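Local atomic coordinates of O-methyltransferase, putative (PDB entry 3DUW), a protein that binds S-adenosyl-L-homocysteine and probably transfers the methyl group of S-adenosyl-L-methionine to a hydroxyl oxygen of its acceptor substrate. Residues 85-96 and 111-122; 19-29 and 69-78. All coordinates share one frame; numbering follows the deposited sequence.

Interaction 1 (85-96 and 111-122); sequences RVVTLEASEKHA and RVEVRTGLALDS. With SAH (S-adenosyl-L-homocysteine), chain C.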
loop_
_atom_site.group_PDB
_atom_site.type_symbol
_atom_site.label_atom_id
_atom_site.label_comp_id
_atom_site.label_asym_id
_atom_site.label_seq_id
_atom_site.Cartn_x
_atom_site.Cartn_y
_atom_site.Cartn_z
ATOM N N ARG A 85 -10.531 -6.990 17.189
ATOM C CA ARG A 85 -11.876 -6.477 16.996
ATOM C C ARG A 85 -11.924 -5.311 16.026
ATOM O O ARG A 85 -10.918 -4.638 15.783
ATOM C CB ARG A 85 -12.476 -6.043 18.338
ATOM C CG ARG A 85 -11.685 -4.969 19.071
ATOM C CD ARG A 85 -12.405 -4.524 20.338
ATOM N NE ARG A 85 -11.665 -3.506 21.082
ATOM C CZ ARG A 85 -12.101 -2.938 22.204
ATOM N NH1 ARG A 85 -13.277 -3.289 22.710
ATOM N NH2 ARG A 85 -11.364 -2.024 22.824
ATOM N N VAL A 86 -13.108 -5.101 15.464
ATOM C CA VAL A 86 -13.359 -4.008 14.539
ATOM C C VAL A 86 -14.591 -3.263 15.023
ATOM O O VAL A 86 -15.593 -3.879 15.393
ATOM C CB VAL A 86 -13.674 -4.502 13.106
ATOM C CG1 VAL A 86 -13.949 -3.305 12.198
ATOM C CG2 VAL A 86 -12.528 -5.331 12.565
ATOM N N VAL A 87 -14.499 -1.941 15.048
ATOM C CA VAL A 87 -15.617 -1.093 15.421
ATOM C C VAL A 87 -15.823 -0.242 14.177
ATOM O O VAL A 87 -14.914 0.477 13.760
ATOM C CB VAL A 87 -15.286 -0.177 16.616
ATOM C CG1 VAL A 87 -16.449 0.762 16.879
ATOM C CG2 VAL A 87 -14.992 -1.015 17.852
ATOM N N THR A 88 -16.999 -0.343 13.567
ATOM C CA THR A 88 -17.280 0.416 12.358
ATOM C C THR A 88 -18.496 1.323 12.547
ATOM O O THR A 88 -19.487 0.937 13.176
ATOM C CB THR A 88 -17.458 -0.543 11.149
ATOM O OG1 THR A 88 -17.619 0.224 9.953
ATOM C CG2 THR A 88 -18.649 -1.470 11.351
ATOM N N LEU A 89 -18.403 2.531 12.000
ATOM C CA LEU A 89 -19.445 3.545 12.137
ATOM C C LEU A 89 -20.247 3.783 10.858
ATOM O O LEU A 89 -19.678 4.014 9.788
ATOM C CB LEU A 89 -18.798 4.854 12.597
ATOM C CG LEU A 89 -17.777 4.681 13.730
ATOM C CD1 LEU A 89 -17.228 6.037 14.135
ATOM C CD2 LEU A 89 -18.420 3.989 14.920
ATOM N N GLU A 90 -21.572 3.752 10.987
ATOM C CA GLU A 90 -22.465 3.941 9.849
ATOM C C GLU A 90 -23.667 4.816 10.207
ATOM O O GLU A 90 -24.386 4.539 11.169
ATOM C CB GLU A 90 -22.934 2.573 9.346
ATOM C CG GLU A 90 -23.944 2.618 8.215
ATOM C CD GLU A 90 -23.472 3.463 7.050
ATOM O OE1 GLU A 90 -22.319 3.268 6.602
ATOM O OE2 GLU A 90 -24.254 4.318 6.579
ATOM N N ALA A 91 -23.889 5.865 9.423
ATOM C CA ALA A 91 -24.989 6.793 9.671
ATOM C C ALA A 91 -26.369 6.273 9.277
ATOM O O ALA A 91 -27.359 6.573 9.941
ATOM C CB ALA A 91 -24.718 8.108 8.960
ATOM N N SER A 92 -26.440 5.505 8.196
ATOM C CA SER A 92 -27.715 4.970 7.727
ATOM C C SER A 92 -28.146 3.726 8.492
ATOM O O SER A 92 -27.414 2.736 8.547
ATOM C CB SER A 92 -27.622 4.644 6.235
ATOM O OG SER A 92 -28.735 3.877 5.811
ATOM N N GLU A 93 -29.340 3.779 9.080
ATOM C CA GLU A 93 -29.861 2.646 9.829
ATOM C C GLU A 93 -29.980 1.449 8.891
ATOM O O GLU A 93 -29.653 0.326 9.264
ATOM C CB GLU A 93 -31.236 2.973 10.417
ATOM C CG GLU A 93 -31.587 2.111 11.621
ATOM C CD GLU A 93 -33.005 2.315 12.108
ATOM O OE1 GLU A 93 -33.470 3.477 12.131
ATOM O OE2 GLU A 93 -33.646 1.311 12.482
ATOM N N LYS A 94 -30.447 1.702 7.671
ATOM C CA LYS A 94 -30.593 0.644 6.678
ATOM C C LYS A 94 -29.230 0.050 6.334
ATOM O O LYS A 94 -29.053 -1.163 6.360
ATOM C CB LYS A 94 -31.255 1.179 5.406
ATOM C CG LYS A 94 -31.308 0.166 4.274
ATOM C CD LYS A 94 -32.037 0.711 3.060
ATOM C CE LYS A 94 -31.934 -0.253 1.892
ATOM N NZ LYS A 94 -32.627 0.265 0.680
ATOM N N HIS A 95 -28.259 0.900 6.012
ATOM C CA HIS A 95 -26.928 0.389 5.687
ATOM C C HIS A 95 -26.379 -0.437 6.842
ATOM O O HIS A 95 -25.871 -1.541 6.643
ATOM C CB HIS A 95 -25.939 1.526 5.410
ATOM C CG HIS A 95 -26.212 2.284 4.151
ATOM N ND1 HIS A 95 -25.326 3.207 3.638
ATOM C CD2 HIS A 95 -27.276 2.278 3.312
ATOM C CE1 HIS A 95 -25.832 3.739 2.539
ATOM N NE2 HIS A 95 -27.015 3.191 2.320
ATOM N N ALA A 96 -26.480 0.107 8.051
ATOM C CA ALA A 96 -25.958 -0.567 9.230
ATOM C C ALA A 96 -26.544 -1.955 9.432
ATOM O O ALA A 96 -25.814 -2.899 9.728
ATOM C CB ALA A 96 -26.192 0.289 10.469
ATOM N N ARG A 111 -16.333 -10.587 16.025
ATOM C CA ARG A 111 -15.176 -9.699 15.899
ATOM C C ARG A 111 -15.549 -8.275 15.504
ATOM O O ARG A 111 -14.716 -7.373 15.591
ATOM C CB ARG A 111 -14.208 -10.209 14.826
ATOM C CG ARG A 111 -13.424 -11.461 15.141
ATOM C CD ARG A 111 -12.443 -11.719 14.006
ATOM N NE ARG A 111 -11.649 -12.926 14.202
ATOM C CZ ARG A 111 -10.740 -13.368 13.341
ATOM N NH1 ARG A 111 -10.500 -12.702 12.216
ATOM N NH2 ARG A 111 -10.072 -14.483 13.601
ATOM N N VAL A 112 -16.786 -8.069 15.065
ATOM C CA VAL A 112 -17.195 -6.750 14.604
ATOM C C VAL A 112 -18.396 -6.134 15.295
ATOM O O VAL A 112 -19.402 -6.800 15.533
ATOM C CB VAL A 112 -17.506 -6.781 13.092
ATOM C CG1 VAL A 112 -17.794 -5.375 12.590
ATOM C CG2 VAL A 112 -16.353 -7.409 12.333
ATOM N N GLU A 113 -18.272 -4.845 15.595
ATOM C CA GLU A 113 -19.335 -4.069 16.210
ATOM C C GLU A 113 -19.687 -2.947 15.244
ATOM O O GLU A 113 -18.826 -2.142 14.883
ATOM C CB GLU A 113 -18.880 -3.466 17.542
ATOM C CG GLU A 113 -19.841 -2.415 18.094
ATOM C CD GLU A 113 -19.434 -1.905 19.463
ATOM O OE1 GLU A 113 -18.266 -1.496 19.629
ATOM O OE2 GLU A 113 -20.290 -1.909 20.374
ATOM N N VAL A 114 -20.939 -2.917 14.803
ATOM C CA VAL A 114 -21.407 -1.873 13.903
ATOM C C VAL A 114 -22.206 -0.894 14.754
ATOM O O VAL A 114 -23.201 -1.280 15.374
ATOM C CB VAL A 114 -22.338 -2.432 12.797
ATOM C CG1 VAL A 114 -22.831 -1.300 11.913
ATOM C CG2 VAL A 114 -21.606 -3.465 11.961
ATOM N N ARG A 115 -21.771 0.361 14.802
ATOM C CA ARG A 115 -22.475 1.370 15.585
ATOM C C ARG A 115 -23.207 2.333 14.658
ATOM O O ARG A 115 -22.596 2.987 13.810
ATOM C CB ARG A 115 -21.502 2.146 16.481
ATOM C CG ARG A 115 -22.215 3.143 17.393
ATOM C CD ARG A 115 -21.292 3.792 18.420
ATOM N NE ARG A 115 -20.650 2.817 19.295
ATOM C CZ ARG A 115 -20.478 2.981 20.603
ATOM N NH1 ARG A 115 -20.907 4.084 21.202
ATOM N NH2 ARG A 115 -19.874 2.039 21.313
ATOM N N THR A 116 -24.523 2.413 14.824
ATOM C CA THR A 116 -25.345 3.283 13.997
ATOM C C THR A 116 -25.367 4.712 14.515
ATOM O O THR A 116 -25.489 4.945 15.717
ATOM C CB THR A 116 -26.798 2.780 13.935
ATOM O OG1 THR A 116 -26.816 1.435 13.442
ATOM C CG2 THR A 116 -27.627 3.663 13.019
ATOM N N GLY A 117 -25.253 5.665 13.595
ATOM C CA GLY A 117 -25.278 7.067 13.968
ATOM C C GLY A 117 -24.239 7.883 13.230
ATOM O O GLY A 117 -23.380 7.331 12.539
ATOM N N LEU A 118 -24.325 9.202 13.351
ATOM C CA LEU A 118 -23.351 10.067 12.700
ATOM C C LEU A 118 -22.006 9.772 13.350
ATOM O O LEU A 118 -21.894 9.730 14.578
ATOM C CB LEU A 118 -23.734 11.536 12.888
ATOM C CG LEU A 118 -25.061 11.954 12.244
ATOM C CD1 LEU A 118 -25.369 13.405 12.580
ATOM C CD2 LEU A 118 -24.979 11.762 10.737
ATOM N N ALA A 119 -20.988 9.550 12.524
ATOM C CA ALA A 119 -19.659 9.226 13.022
ATOM C C ALA A 119 -19.146 10.163 14.113
ATOM O O ALA A 119 -18.605 9.706 15.114
ATOM C CB ALA A 119 -18.664 9.171 11.866
ATOM N N LEU A 120 -19.324 11.467 13.936
ATOM C CA LEU A 120 -18.847 12.407 14.941
ATOM C C LEU A 120 -19.485 12.162 16.307
ATOM O O LEU A 120 -18.829 12.327 17.336
ATOM C CB LEU A 120 -19.080 13.849 14.483
ATOM C CG LEU A 120 -18.230 14.293 13.286
ATOM C CD1 LEU A 120 -18.537 15.741 12.957
ATOM C CD2 LEU A 120 -16.748 14.126 13.602
ATOM N N ASP A 121 -20.756 11.761 16.327
ATOM C CA ASP A 121 -21.425 11.481 17.597
ATOM C C ASP A 121 -20.893 10.191 18.206
ATOM O O ASP A 121 -20.626 10.122 19.404
ATOM C CB ASP A 121 -22.941 11.355 17.417
ATOM C CG ASP A 121 -23.602 12.675 17.098
ATOM O OD1 ASP A 121 -23.248 13.685 17.743
ATOM O OD2 ASP A 121 -24.483 12.704 16.214
ATOM N N SER A 122 -20.739 9.167 17.372
ATOM C CA SER A 122 -20.245 7.882 17.842
ATOM C C SER A 122 -18.799 7.952 18.324
ATOM O O SER A 122 -18.426 7.267 19.273
ATOM C CB SER A 122 -20.370 6.832 16.732
ATOM O OG SER A 122 -21.730 6.584 16.422
HETATM N N SAH C . -15.874 1.416 3.263
HETATM C CA SAH C . -17.136 0.711 2.826
HETATM C CB SAH C . -18.033 1.648 2.090
HETATM C CG SAH C . -18.536 2.869 2.824
HETATM S SD SAH C . -19.352 3.998 1.615
HETATM C C SAH C . -16.724 -0.439 1.848
HETATM O O SAH C . -15.536 -0.551 1.532
HETATM O OXT SAH C . -17.665 -1.207 1.434
HETATM C "C5'" SAH C . -19.510 5.421 2.617
HETATM C "C4'" SAH C . -20.509 5.168 3.847
HETATM O "O4'" SAH C . -20.458 6.430 4.509
HETATM C "C3'" SAH C . -21.982 4.995 3.505
HETATM O "O3'" SAH C . -22.500 3.751 3.982
HETATM C "C2'" SAH C . -22.642 6.268 4.171
HETATM O "O2'" SAH C . -23.982 6.046 4.585
HETATM C "C1'" SAH C . -21.678 6.565 5.301
HETATM N N9 SAH C . -21.720 7.795 5.836
HETATM C C8 SAH C . -21.918 9.053 5.293
HETATM N N7 SAH C . -21.890 10.031 6.141
HETATM C C5 SAH C . -21.648 9.404 7.389
HETATM C C6 SAH C . -21.507 9.955 8.715
HETATM N N6 SAH C . -21.591 11.263 8.993
HETATM N N1 SAH C . -21.274 9.033 9.703
HETATM C C2 SAH C . -21.181 7.691 9.468
HETATM N N3 SAH C . -21.311 7.127 8.216
HETATM C C4 SAH C . -21.543 8.040 7.227
HETATM O O HOH W 1 -29.043 0.342 12.153
#
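L89 lies alongside R115, its CD2 3.9 Å from R115 CB, on one face of strands 85-90 and 112-116, which helix 93-105 links into a beta-alpha-beta unit. The same branched end reaches A119 and S122, sealing the pair against the helix beginning at A119; the guanidinium of R115 turns to E129. On the other face T88 CG2 rests 3.6 Å from V114 CG2. With chi1 at -175° the T88 hydroxyl swings away to bond E64 and T67. A96, small enough for close helix approach, sets CB 4.0 Å from V114 CG1. Six backbone hydrogen bonds join the segments in parallel register, from V86 N to R111 O through G117 N to E90 O. A CB on G117 would press against the preceding carbonyl. Beyond it, A119 N donates to N1 of S-adenosyl-L-homocysteine (2.9 Å). E90, bent at chi2 (53°), turns its carboxylate to the ribose: OE1 accepts from O3' and OE2 from O2', each at 2.7 Å. H95 ND1 donates to O3' (2.9 Å), S92 N to the anti side of E90 OE2, and L68 N to OE1. With both oxygens gripped, the carboxylate has little rotational freedom and suits a ribose diol, the usual role of the acidic residue ending this strand in Rossmann-like methyltransferases.

Interaction 2 (19-29 and 69-78); sequences IPKDSTLEEVL and GGYSTIWLAR. With SAH (S-adenosyl-L-homocysteine), chain C.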
loop_
_atom_site.group_PDB
_atom_site.type_symbol
_atom_site.label_atom_id
_atom_site.label_comp_id
_atom_site.label_asym_id
_atom_site.label_seq_id
_atom_site.Cartn_x
_atom_site.Cartn_y
_atom_site.Cartn_z
ATOM N N ILE A 19 -6.841 -13.558 -6.109
ATOM C CA ILE A 19 -7.911 -13.635 -5.121
ATOM C C ILE A 19 -8.866 -14.788 -5.405
ATOM O O ILE A 19 -9.721 -14.698 -6.286
ATOM C CB ILE A 19 -8.699 -12.303 -5.072
ATOM C CG1 ILE A 19 -7.726 -11.139 -4.843
ATOM C CG2 ILE A 19 -9.748 -12.346 -3.963
ATOM C CD1 ILE A 19 -8.379 -9.765 -4.845
ATOM N N PRO A 20 -8.727 -15.894 -4.657
ATOM C CA PRO A 20 -9.597 -17.058 -4.853
ATOM C C PRO A 20 -11.073 -16.684 -4.749
ATOM O O PRO A 20 -11.447 -15.784 -3.991
ATOM C CB PRO A 20 -9.160 -18.002 -3.737
ATOM C CG PRO A 20 -7.700 -17.685 -3.591
ATOM C CD PRO A 20 -7.695 -16.175 -3.642
ATOM N N LYS A 21 -11.907 -17.374 -5.520
ATOM C CA LYS A 21 -13.342 -17.122 -5.509
ATOM C C LYS A 21 -13.858 -17.213 -4.077
ATOM O O LYS A 21 -13.444 -18.086 -3.311
ATOM C CB LYS A 21 -14.063 -18.135 -6.404
ATOM C CG LYS A 21 -13.761 -17.971 -7.890
ATOM C CD LYS A 21 -14.302 -16.650 -8.427
ATOM C CE LYS A 21 -13.906 -16.429 -9.879
ATOM N NZ LYS A 21 -14.394 -17.512 -10.776
ATOM N N ASP A 22 -14.755 -16.298 -3.719
ATOM C CA ASP A 22 -15.319 -16.254 -2.374
ATOM C C ASP A 22 -16.829 -16.058 -2.464
ATOM O O ASP A 22 -17.303 -14.934 -2.624
ATOM C CB ASP A 22 -14.697 -15.094 -1.594
ATOM C CG ASP A 22 -15.045 -15.127 -0.122
ATOM O OD1 ASP A 22 -16.203 -15.449 0.212
ATOM O OD2 ASP A 22 -14.162 -14.817 0.705
ATOM N N SER A 23 -17.583 -17.147 -2.353
ATOM C CA SER A 23 -19.036 -17.068 -2.445
ATOM C C SER A 23 -19.648 -16.170 -1.374
ATOM O O SER A 23 -20.683 -15.544 -1.601
ATOM C CB SER A 23 -19.653 -18.466 -2.361
ATOM O OG SER A 23 -19.408 -19.064 -1.102
ATOM N N THR A 24 -19.018 -16.115 -0.206
ATOM C CA THR A 24 -19.520 -15.277 0.875
ATOM C C THR A 24 -19.496 -13.804 0.476
ATOM O O THR A 24 -20.488 -13.091 0.643
ATOM C CB THR A 24 -18.695 -15.468 2.165
ATOM O OG1 THR A 24 -18.876 -16.805 2.650
ATOM C CG2 THR A 24 -19.135 -14.481 3.236
ATOM N N LEU A 25 -18.367 -13.345 -0.054
ATOM C CA LEU A 25 -18.261 -11.953 -0.469
ATOM C C LEU A 25 -19.124 -11.659 -1.687
ATOM O O LEU A 25 -19.601 -10.539 -1.854
ATOM C CB LEU A 25 -16.802 -11.580 -0.737
ATOM C CG LEU A 25 -15.994 -11.369 0.546
ATOM C CD1 LEU A 25 -14.554 -11.019 0.200
ATOM C CD2 LEU A 25 -16.628 -10.254 1.372
ATOM N N GLU A 26 -19.326 -12.661 -2.538
ATOM C CA GLU A 26 -20.171 -12.483 -3.711
ATOM C C GLU A 26 -21.594 -12.212 -3.231
ATOM O O GLU A 26 -22.281 -11.343 -3.763
ATOM C CB GLU A 26 -20.152 -13.736 -4.589
ATOM C CG GLU A 26 -18.937 -13.854 -5.495
ATOM C CD GLU A 26 -18.966 -15.111 -6.340
ATOM O OE1 GLU A 26 -20.034 -15.424 -6.912
ATOM O OE2 GLU A 26 -17.920 -15.782 -6.439
ATOM N N GLU A 27 -22.029 -12.963 -2.222
ATOM C CA GLU A 27 -23.369 -12.783 -1.670
ATOM C C GLU A 27 -23.500 -11.387 -1.085
ATOM O O GLU A 27 -24.516 -10.719 -1.270
ATOM C CB GLU A 27 -23.651 -13.791 -0.557
ATOM C CG GLU A 27 -23.852 -15.221 -0.992
ATOM C CD GLU A 27 -24.186 -16.117 0.183
ATOM O OE1 GLU A 27 -23.404 -16.135 1.160
ATOM O OE2 GLU A 27 -25.229 -16.797 0.135
ATOM N N VAL A 28 -22.470 -10.958 -0.360
ATOM C CA VAL A 28 -22.477 -9.638 0.260
ATOM C C VAL A 28 -22.756 -8.548 -0.774
ATOM O O VAL A 28 -23.631 -7.707 -0.578
ATOM C CB VAL A 28 -21.127 -9.346 0.966
ATOM C CG1 VAL A 28 -21.065 -7.894 1.418
ATOM C CG2 VAL A 28 -20.961 -10.271 2.163
ATOM N N LEU A 29 -22.018 -8.568 -1.880
ATOM C CA LEU A 29 -22.211 -7.564 -2.917
ATOM C C LEU A 29 -23.583 -7.687 -3.591
ATOM O O LEU A 29 -24.190 -6.681 -3.958
ATOM C CB LEU A 29 -21.083 -7.655 -3.954
ATOM C CG LEU A 29 -19.690 -7.297 -3.417
ATOM C CD1 LEU A 29 -18.636 -7.608 -4.473
ATOM C CD2 LEU A 29 -19.651 -5.826 -3.018
ATOM N N GLY A 69 -22.209 -1.672 3.373
ATOM C CA GLY A 69 -22.752 -2.996 3.554
ATOM C C GLY A 69 -21.792 -3.936 4.278
ATOM O O GLY A 69 -22.048 -5.127 4.404
ATOM N N GLY A 70 -20.673 -3.398 4.753
ATOM C CA GLY A 70 -19.697 -4.194 5.480
ATOM C C GLY A 70 -18.697 -4.956 4.618
ATOM O O GLY A 70 -17.993 -5.841 5.115
ATOM N N TYR A 71 -18.626 -4.626 3.330
ATOM C CA TYR A 71 -17.679 -5.298 2.446
ATOM C C TYR A 71 -16.235 -5.056 2.911
ATOM O O TYR A 71 -15.492 -6.006 3.141
ATOM C CB TYR A 71 -17.875 -4.819 1.005
ATOM C CG TYR A 71 -17.043 -5.576 -0.007
ATOM C CD1 TYR A 71 -17.400 -6.859 -0.423
ATOM C CD2 TYR A 71 -15.887 -5.010 -0.539
ATOM C CE1 TYR A 71 -16.624 -7.558 -1.347
ATOM C CE2 TYR A 71 -15.106 -5.697 -1.458
ATOM C CZ TYR A 71 -15.477 -6.967 -1.857
ATOM O OH TYR A 71 -14.681 -7.643 -2.755
ATOM N N SER A 72 -15.835 -3.797 3.062
ATOM C CA SER A 72 -14.479 -3.511 3.527
ATOM C C SER A 72 -14.291 -4.055 4.938
ATOM O O SER A 72 -13.214 -4.530 5.292
ATOM C CB SER A 72 -14.216 -2.006 3.550
ATOM O OG SER A 72 -15.185 -1.341 4.345
ATOM N N THR A 73 -15.349 -3.970 5.740
ATOM C CA THR A 73 -15.313 -4.428 7.122
ATOM C C THR A 73 -14.912 -5.894 7.211
ATOM O O THR A 73 -14.131 -6.281 8.079
ATOM C CB THR A 73 -16.689 -4.259 7.776
ATOM O OG1 THR A 73 -17.306 -3.063 7.282
ATOM C CG2 THR A 73 -16.549 -4.165 9.284
ATOM N N ILE A 74 -15.463 -6.710 6.320
ATOM C CA ILE A 74 -15.147 -8.133 6.300
ATOM C C ILE A 74 -13.674 -8.357 5.938
ATOM O O ILE A 74 -12.992 -9.178 6.555
ATOM C CB ILE A 74 -16.082 -8.871 5.318
ATOM C CG1 ILE A 74 -17.497 -8.899 5.907
ATOM C CG2 ILE A 74 -15.574 -10.281 5.054
ATOM C CD1 ILE A 74 -18.576 -9.303 4.925
ATOM N N TRP A 75 -13.176 -7.622 4.946
ATOM C CA TRP A 75 -11.773 -7.752 4.568
ATOM C C TRP A 75 -10.883 -7.387 5.754
ATOM O O TRP A 75 -9.902 -8.074 6.040
ATOM C CB TRP A 75 -11.429 -6.834 3.393
ATOM C CG TRP A 75 -11.845 -7.345 2.043
ATOM C CD1 TRP A 75 -12.884 -6.895 1.281
ATOM C CD2 TRP A 75 -11.193 -8.364 1.272
ATOM N NE1 TRP A 75 -12.915 -7.565 0.079
ATOM C CE2 TRP A 75 -11.889 -8.472 0.047
ATOM C CE3 TRP A 75 -10.086 -9.194 1.494
ATOM C CZ2 TRP A 75 -11.515 -9.377 -0.953
ATOM C CZ3 TRP A 75 -9.713 -10.096 0.498
ATOM C CH2 TRP A 75 -10.429 -10.177 -0.708
ATOM N N LEU A 76 -11.226 -6.301 6.440
ATOM C CA LEU A 76 -10.454 -5.854 7.595
ATOM C C LEU A 76 -10.499 -6.872 8.730
ATOM O O LEU A 76 -9.467 -7.232 9.299
ATOM C CB LEU A 76 -10.987 -4.508 8.097
ATOM C CG LEU A 76 -10.740 -3.294 7.194
ATOM C CD1 LEU A 76 -11.590 -2.125 7.652
ATOM C CD2 LEU A 76 -9.265 -2.924 7.230
ATOM N N ALA A 77 -11.700 -7.341 9.051
ATOM C CA ALA A 77 -11.867 -8.307 10.131
ATOM C C ALA A 77 -11.114 -9.604 9.856
ATOM O O ALA A 77 -10.581 -10.227 10.774
ATOM C CB ALA A 77 -13.342 -8.595 10.345
ATOM N N ARG A 78 -11.061 -10.011 8.595
ATOM C CA ARG A 78 -10.367 -11.240 8.249
ATOM C C ARG A 78 -8.855 -11.125 8.397
ATOM O O ARG A 78 -8.141 -12.125 8.310
ATOM C CB ARG A 78 -10.743 -11.669 6.834
ATOM C CG ARG A 78 -12.142 -12.244 6.746
ATOM C CD ARG A 78 -12.514 -12.595 5.326
ATOM N NE ARG A 78 -13.744 -13.375 5.281
ATOM C CZ ARG A 78 -14.322 -13.790 4.159
ATOM N NH1 ARG A 78 -13.782 -13.495 2.988
ATOM N NH2 ARG A 78 -15.437 -14.505 4.212
HETATM N N SAH C . -15.874 1.416 3.263
HETATM C CA SAH C . -17.136 0.711 2.826
HETATM C CB SAH C . -18.033 1.648 2.090
HETATM C CG SAH C . -18.536 2.869 2.824
HETATM S SD SAH C . -19.352 3.998 1.615
HETATM C C SAH C . -16.724 -0.439 1.848
HETATM O O SAH C . -15.536 -0.551 1.532
HETATM O OXT SAH C . -17.665 -1.207 1.434
HETATM C "C5'" SAH C . -19.510 5.421 2.617
HETATM C "C4'" SAH C . -20.509 5.168 3.847
HETATM O "O4'" SAH C . -20.458 6.430 4.509
HETATM C "C3'" SAH C . -21.982 4.995 3.505
HETATM O "O3'" SAH C . -22.500 3.751 3.982
HETATM C "C2'" SAH C . -22.642 6.268 4.171
HETATM O "O2'" SAH C . -23.982 6.046 4.585
HETATM C "C1'" SAH C . -21.678 6.565 5.301
HETATM N N9 SAH C . -21.720 7.795 5.836
HETATM C C8 SAH C . -21.918 9.053 5.293
HETATM N N7 SAH C . -21.890 10.031 6.141
HETATM C C5 SAH C . -21.648 9.404 7.389
HETATM C C6 SAH C . -21.507 9.955 8.715
HETATM N N6 SAH C . -21.591 11.263 8.993
HETATM N N1 SAH C . -21.274 9.033 9.703
HETATM C C2 SAH C . -21.181 7.691 9.468
HETATM N N3 SAH C . -21.311 7.127 8.216
HETATM C C4 SAH C . -21.543 8.040 7.227
HETATM O O HOH W 2 -15.533 -16.817 2.560
#
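L29 lays its CD2 methyl over one face of the Y71 ring, 4.0 Å from the centroid, a CH-pi contact. V28 CG1 comes to the edge of that ring. V28 CG2 runs counter to I74 and meets I74 CD1 at 3.8 Å. One turn earlier in the helix, L25 forks: CD2 touches both Y71 CE1 and I74 CG2, while CD1 sits 3.6 Å from W75 CZ2. A branched leucine suits this place because its two methyls can serve the two aromatic side chains at once. I19 CG2 closes on the indole at its edge, in plane.

At the end of the contact the chemistry turns polar. D22, with CG trans to its own N (chi1 -170°), receives R78 NH1 on the syn side of OD2 at 2.7 Å, in a salt bridge whose carboxylate and guanidinium planes differ by only 16°. R78 reaches it through a chain extended from CG to NE, with I74 CG2 over one face of the guanidinium. D22 OD1 meanwhile caps helix 23-34 by accepting from L25 N at 3.0 Å, and water 2 donates to it.

Across from this packing, S72 OG accepts from the amino group of the ligand. The segments 23-29 and 71-77 run nearly antiparallel (156°), and helix 23-34 thus covers the first helix after strand 61-65 of the Rossmann-like methyltransferase fold.

Overall arrangement
Helix 71-77 connects the two contacts: it leads along the chain towards strand 85-90, and its inner side packs on the strands of interaction 1, with V112 against T73 and A77 and V86 against A77, while R111 NH1 probably bonds A77 O. Interaction 1 therefore belongs to the sheet, at its 112-116 edge, and is built on regular backbone bonding within a beta-alpha-beta unit; interaction 2 sets helix 23-34 on the outer side of helix 71-77, held mainly by side chains, with a hydrophobic centre and a salt bridge at one end. Both are partly buried and both reach S-adenosyl-L-homocysteine, at different ends: 85-96 and 111-122 hold its ribose and adenine, 69-78 its amino acid part.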